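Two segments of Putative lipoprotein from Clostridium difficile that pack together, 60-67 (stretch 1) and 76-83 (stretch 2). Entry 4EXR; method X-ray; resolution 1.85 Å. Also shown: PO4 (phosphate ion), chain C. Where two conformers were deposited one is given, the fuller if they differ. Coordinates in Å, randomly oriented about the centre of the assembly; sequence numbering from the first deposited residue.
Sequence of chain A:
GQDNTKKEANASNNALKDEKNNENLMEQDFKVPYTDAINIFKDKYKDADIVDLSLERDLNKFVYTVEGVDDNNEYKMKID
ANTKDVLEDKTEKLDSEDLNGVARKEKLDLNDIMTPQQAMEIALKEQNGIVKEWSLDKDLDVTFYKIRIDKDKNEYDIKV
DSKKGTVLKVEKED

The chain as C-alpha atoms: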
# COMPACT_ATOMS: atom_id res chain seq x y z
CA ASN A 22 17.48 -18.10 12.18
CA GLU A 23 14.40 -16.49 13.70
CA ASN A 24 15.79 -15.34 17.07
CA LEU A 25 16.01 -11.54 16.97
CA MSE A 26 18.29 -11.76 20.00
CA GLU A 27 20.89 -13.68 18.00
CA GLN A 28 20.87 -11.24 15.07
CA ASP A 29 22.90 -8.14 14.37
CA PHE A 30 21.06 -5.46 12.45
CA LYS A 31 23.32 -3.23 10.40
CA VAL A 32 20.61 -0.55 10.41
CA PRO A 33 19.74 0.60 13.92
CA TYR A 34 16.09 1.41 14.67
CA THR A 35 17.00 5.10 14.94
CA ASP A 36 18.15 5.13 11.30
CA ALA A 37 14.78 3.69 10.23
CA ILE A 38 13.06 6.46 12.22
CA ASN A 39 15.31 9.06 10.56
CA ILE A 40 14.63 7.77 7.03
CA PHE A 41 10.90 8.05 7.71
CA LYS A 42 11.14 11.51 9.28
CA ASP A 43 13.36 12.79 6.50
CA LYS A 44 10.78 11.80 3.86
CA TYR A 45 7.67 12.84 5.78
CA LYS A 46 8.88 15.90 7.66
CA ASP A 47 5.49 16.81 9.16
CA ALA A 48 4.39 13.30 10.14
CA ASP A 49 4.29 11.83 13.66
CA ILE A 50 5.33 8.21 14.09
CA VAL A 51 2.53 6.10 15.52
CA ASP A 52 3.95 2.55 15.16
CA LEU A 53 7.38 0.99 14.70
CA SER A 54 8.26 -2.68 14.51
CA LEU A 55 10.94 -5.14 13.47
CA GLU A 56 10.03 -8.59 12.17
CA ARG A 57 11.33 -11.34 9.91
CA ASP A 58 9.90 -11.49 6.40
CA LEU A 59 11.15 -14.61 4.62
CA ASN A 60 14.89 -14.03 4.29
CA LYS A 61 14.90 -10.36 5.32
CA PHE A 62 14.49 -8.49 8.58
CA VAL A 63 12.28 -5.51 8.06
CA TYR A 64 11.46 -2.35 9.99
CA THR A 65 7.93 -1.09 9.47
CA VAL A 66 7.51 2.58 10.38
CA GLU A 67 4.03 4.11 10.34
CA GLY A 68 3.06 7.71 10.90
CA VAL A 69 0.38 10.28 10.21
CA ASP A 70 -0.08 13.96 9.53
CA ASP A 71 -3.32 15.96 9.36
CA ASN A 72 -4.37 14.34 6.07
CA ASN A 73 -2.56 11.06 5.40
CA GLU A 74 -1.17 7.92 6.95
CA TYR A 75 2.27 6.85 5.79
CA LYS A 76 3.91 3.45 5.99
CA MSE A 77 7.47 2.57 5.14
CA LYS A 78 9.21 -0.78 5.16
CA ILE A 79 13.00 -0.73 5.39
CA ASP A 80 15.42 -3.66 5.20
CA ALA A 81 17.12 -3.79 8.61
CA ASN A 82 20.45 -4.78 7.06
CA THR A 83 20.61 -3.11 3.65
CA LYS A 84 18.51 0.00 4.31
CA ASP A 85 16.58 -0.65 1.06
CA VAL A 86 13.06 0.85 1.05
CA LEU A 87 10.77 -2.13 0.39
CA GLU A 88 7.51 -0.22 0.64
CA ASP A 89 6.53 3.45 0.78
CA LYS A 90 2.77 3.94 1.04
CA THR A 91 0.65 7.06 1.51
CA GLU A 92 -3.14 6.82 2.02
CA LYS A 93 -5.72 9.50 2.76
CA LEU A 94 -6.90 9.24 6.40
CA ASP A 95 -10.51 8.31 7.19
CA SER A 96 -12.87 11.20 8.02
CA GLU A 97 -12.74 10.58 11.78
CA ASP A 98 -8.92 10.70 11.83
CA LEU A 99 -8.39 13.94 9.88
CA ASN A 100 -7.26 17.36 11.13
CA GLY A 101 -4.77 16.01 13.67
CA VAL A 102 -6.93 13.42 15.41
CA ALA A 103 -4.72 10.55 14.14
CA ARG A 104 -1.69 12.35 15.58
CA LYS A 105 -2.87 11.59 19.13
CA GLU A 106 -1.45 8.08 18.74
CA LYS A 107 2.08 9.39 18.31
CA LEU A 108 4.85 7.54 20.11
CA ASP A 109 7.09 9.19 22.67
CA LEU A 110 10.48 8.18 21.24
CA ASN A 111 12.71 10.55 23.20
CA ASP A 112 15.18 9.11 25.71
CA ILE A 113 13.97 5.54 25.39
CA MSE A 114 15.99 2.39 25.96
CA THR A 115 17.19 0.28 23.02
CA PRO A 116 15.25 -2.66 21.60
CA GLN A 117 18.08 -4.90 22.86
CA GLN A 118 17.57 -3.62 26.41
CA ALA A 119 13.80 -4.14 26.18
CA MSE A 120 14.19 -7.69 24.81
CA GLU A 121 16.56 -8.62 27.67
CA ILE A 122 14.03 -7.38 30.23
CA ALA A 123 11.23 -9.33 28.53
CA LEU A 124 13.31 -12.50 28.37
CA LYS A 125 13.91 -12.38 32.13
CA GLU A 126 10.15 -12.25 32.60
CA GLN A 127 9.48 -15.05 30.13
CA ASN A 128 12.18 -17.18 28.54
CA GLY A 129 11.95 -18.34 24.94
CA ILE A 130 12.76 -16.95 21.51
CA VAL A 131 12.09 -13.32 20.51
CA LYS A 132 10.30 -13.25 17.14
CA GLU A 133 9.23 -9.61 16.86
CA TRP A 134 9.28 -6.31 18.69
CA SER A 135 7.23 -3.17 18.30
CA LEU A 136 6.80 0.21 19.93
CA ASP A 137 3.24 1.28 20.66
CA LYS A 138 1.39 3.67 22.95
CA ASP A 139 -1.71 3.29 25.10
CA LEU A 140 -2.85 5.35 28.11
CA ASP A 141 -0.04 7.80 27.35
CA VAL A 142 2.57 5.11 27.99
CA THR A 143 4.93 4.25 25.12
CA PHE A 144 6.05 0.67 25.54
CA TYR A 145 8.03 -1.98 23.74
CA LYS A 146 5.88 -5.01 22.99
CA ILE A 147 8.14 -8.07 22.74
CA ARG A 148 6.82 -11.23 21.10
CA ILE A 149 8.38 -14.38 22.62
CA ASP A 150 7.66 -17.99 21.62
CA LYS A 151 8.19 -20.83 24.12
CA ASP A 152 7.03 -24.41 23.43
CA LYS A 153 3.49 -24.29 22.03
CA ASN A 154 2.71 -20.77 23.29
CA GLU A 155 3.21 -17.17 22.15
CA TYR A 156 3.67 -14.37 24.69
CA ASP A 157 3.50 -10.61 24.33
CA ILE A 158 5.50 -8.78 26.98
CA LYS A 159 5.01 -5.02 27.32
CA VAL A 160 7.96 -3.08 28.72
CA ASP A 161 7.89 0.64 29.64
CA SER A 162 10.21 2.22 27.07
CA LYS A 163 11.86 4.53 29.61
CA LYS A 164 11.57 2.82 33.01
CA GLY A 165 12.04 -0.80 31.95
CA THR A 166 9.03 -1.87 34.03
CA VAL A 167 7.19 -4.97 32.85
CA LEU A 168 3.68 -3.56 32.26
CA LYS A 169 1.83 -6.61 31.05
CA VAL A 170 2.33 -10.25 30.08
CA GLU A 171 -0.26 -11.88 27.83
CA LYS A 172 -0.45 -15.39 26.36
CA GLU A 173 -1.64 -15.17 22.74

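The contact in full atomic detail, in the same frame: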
# COMPACT_ATOMS: atom_id res chain seq x y z
N ASN A 60 13.46 -14.10 4.05
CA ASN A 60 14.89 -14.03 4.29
C ASN A 60 15.42 -12.62 4.54
O ASN A 60 16.62 -12.36 4.35
CB ASN A 60 15.65 -14.71 3.14
CG ASN A 60 15.56 -16.22 3.19
OD1 ASN A 60 15.45 -16.81 4.27
ND2 ASN A 60 15.60 -16.86 2.02
N LYS A 61 14.54 -11.73 4.97
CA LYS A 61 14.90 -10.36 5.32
C LYS A 61 14.39 -10.02 6.72
O LYS A 61 13.39 -10.56 7.17
CB LYS A 61 14.26 -9.37 4.34
CG LYS A 61 14.81 -9.36 2.93
CD LYS A 61 13.89 -8.52 2.04
CE LYS A 61 14.53 -8.17 0.70
NZ LYS A 61 15.39 -6.94 0.80
N PHE A 62 15.08 -9.11 7.40
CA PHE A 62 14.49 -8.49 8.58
C PHE A 62 14.10 -7.09 8.17
O PHE A 62 14.83 -6.39 7.46
CB PHE A 62 15.45 -8.51 9.76
CG PHE A 62 15.79 -9.90 10.22
CD1 PHE A 62 16.83 -10.60 9.63
CD2 PHE A 62 15.03 -10.52 11.20
CE1 PHE A 62 17.13 -11.89 10.04
CE2 PHE A 62 15.33 -11.83 11.61
CZ PHE A 62 16.38 -12.50 11.02
N VAL A 63 12.92 -6.69 8.61
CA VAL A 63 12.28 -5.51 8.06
C VAL A 63 11.71 -4.64 9.17
O VAL A 63 10.96 -5.12 10.02
CB VAL A 63 11.13 -5.93 7.09
CG1 VAL A 63 10.38 -4.72 6.55
CG2 VAL A 63 11.70 -6.77 5.93
N TYR A 64 12.10 -3.36 9.17
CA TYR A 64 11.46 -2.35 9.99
C TYR A 64 10.22 -1.86 9.28
O TYR A 64 10.26 -1.58 8.08
CB TYR A 64 12.37 -1.13 10.17
CG TYR A 64 13.58 -1.35 11.05
CD1 TYR A 64 13.45 -1.49 12.43
CD2 TYR A 64 14.86 -1.36 10.50
CE1 TYR A 64 14.57 -1.68 13.24
CE2 TYR A 64 15.98 -1.54 11.30
CZ TYR A 64 15.84 -1.70 12.65
OH TYR A 64 16.97 -1.87 13.42
N THR A 65 9.11 -1.76 10.01
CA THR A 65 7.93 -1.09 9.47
C THR A 65 7.73 0.15 10.33
O THR A 65 7.67 0.04 11.54
CB THR A 65 6.68 -2.00 9.53
OG1 THR A 65 6.94 -3.19 8.78
CG2 THR A 65 5.43 -1.29 8.96
N VAL A 66 7.69 1.32 9.68
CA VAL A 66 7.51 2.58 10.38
C VAL A 66 6.22 3.19 9.85
O VAL A 66 6.05 3.33 8.64
CB VAL A 66 8.65 3.57 10.10
CG1 VAL A 66 8.56 4.78 11.04
CG2 VAL A 66 10.02 2.89 10.23
N GLU A 67 5.31 3.53 10.76
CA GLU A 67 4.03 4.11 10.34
C GLU A 67 3.82 5.43 11.04
O GLU A 67 4.15 5.57 12.22
CB GLU A 67 2.88 3.15 10.66
CG GLU A 67 3.08 1.78 9.98
CD GLU A 67 2.08 0.72 10.43
OE1 GLU A 67 0.93 0.72 9.92
OE2 GLU A 67 2.46 -0.12 11.27
N LYS A 76 3.30 4.69 5.52
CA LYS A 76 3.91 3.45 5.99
C LYS A 76 5.13 3.14 5.16
O LYS A 76 5.09 3.15 3.92
CB LYS A 76 2.93 2.28 5.94
CG LYS A 76 3.56 0.97 6.40
CD LYS A 76 2.55 -0.15 6.54
CE LYS A 76 2.01 -0.57 5.20
NZ LYS A 76 1.15 -1.79 5.33
N MSE A 77 6.25 2.92 5.84
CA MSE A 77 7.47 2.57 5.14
C MSE A 77 7.99 1.25 5.67
O MSE A 77 7.94 0.99 6.88
CB MSE A 77 8.55 3.64 5.31
CG MSE A 77 8.24 4.95 4.62
SE MSE A 77 9.78 6.12 4.60
CE MSE A 77 10.90 5.14 3.35
N LYS A 78 8.49 0.43 4.77
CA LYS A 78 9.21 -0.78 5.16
C LYS A 78 10.65 -0.64 4.70
O LYS A 78 10.91 -0.28 3.56
CB LYS A 78 8.58 -2.04 4.57
CG LYS A 78 7.23 -2.39 5.20
CD LYS A 78 6.69 -3.68 4.61
CE LYS A 78 5.41 -4.10 5.31
NZ LYS A 78 4.62 -5.05 4.46
N ILE A 79 11.57 -0.92 5.62
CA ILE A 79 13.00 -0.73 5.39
C ILE A 79 13.74 -1.99 5.79
O ILE A 79 13.56 -2.50 6.90
CB ILE A 79 13.52 0.46 6.25
CG1 ILE A 79 12.83 1.76 5.85
CG2 ILE A 79 15.02 0.59 6.11
CD1 ILE A 79 12.74 2.77 6.97
N ASP A 80 14.56 -2.52 4.88
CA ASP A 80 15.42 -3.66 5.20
C ASP A 80 16.39 -3.30 6.32
O ASP A 80 17.13 -2.32 6.23
CB ASP A 80 16.20 -4.09 3.95
CG ASP A 80 16.98 -5.40 4.14
OD1 ASP A 80 17.78 -5.52 5.09
OD2 ASP A 80 16.78 -6.31 3.31
N ALA A 81 16.39 -4.10 7.38
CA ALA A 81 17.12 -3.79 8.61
C ALA A 81 18.63 -4.04 8.47
O ALA A 81 19.40 -3.77 9.38
CB ALA A 81 16.58 -4.59 9.77
N ASN A 82 19.03 -4.57 7.32
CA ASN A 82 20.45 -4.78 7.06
C ASN A 82 20.98 -3.96 5.89
O ASN A 82 22.11 -3.48 5.93
CB ASN A 82 20.76 -6.27 6.88
CG ASN A 82 20.67 -7.03 8.19
OD1 ASN A 82 21.45 -6.77 9.11
ND2 ASN A 82 19.72 -7.95 8.29
N THR A 83 20.15 -3.77 4.87
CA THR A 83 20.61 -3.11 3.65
C THR A 83 20.12 -1.68 3.53
O THR A 83 20.64 -0.92 2.72
CB THR A 83 20.18 -3.89 2.40
OG1 THR A 83 18.77 -3.77 2.22
CG2 THR A 83 20.57 -5.36 2.52
P PO4 C . -0.04 -3.38 2.22
O1 PO4 C . -0.10 -4.62 3.07
O2 PO4 C . 0.54 -3.73 0.86
O3 PO4 C . -1.42 -2.79 2.06
O4 PO4 C . 0.86 -2.38 2.88
O HOH W 1 17.52 -8.20 6.33

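Where this antiparallel pair of strands comes to an end, a single aspartate ties several groups together. The end of the Asp80 side chain bends toward the other strand, where the long Lys61 side chain comes to meet it: Asp80 OD2 accepts a hydrogen bond from Lys61 NZ at 2.9 Å, part of a salt bridge. Asp80 OD1 meanwhile accepts from Asn82 N at 2.7 Å and from Thr83 N, holding the chain as it turns out of the strand. A water extends the junction: it donates to Asp80 OD1 and accepts from Phe62 N and Asn82 ND2, so a backbone amide left without a partner on the neighbouring strand is still satisfied.

The ladder behind it illustrates how antiparallel strands alternate. Tyr64 N donates to Ile79 O at 2.8 Å and Ile79 N to Tyr64 O at 2.9 Å; Val66 N to Met77 O and Met77 N to Val66 O are both 2.8 Å; beyond the strand proper, Ala81 N still donates to Phe62 O at 2.8 Å. Between these rungs, CA-H...O contacts fill the gaps, the shortest from Lys78 CA to Tyr64 O at 3.2 Å.

Tyr64, Val66, Met77 and Ile79 share one buried face, where Val66 CG2 lies 4.2 Å from Ile79 CD1. On the other, Thr65 and Glu67 pack against the aliphatic part of Lys76, whose NZ binds a phosphate ion.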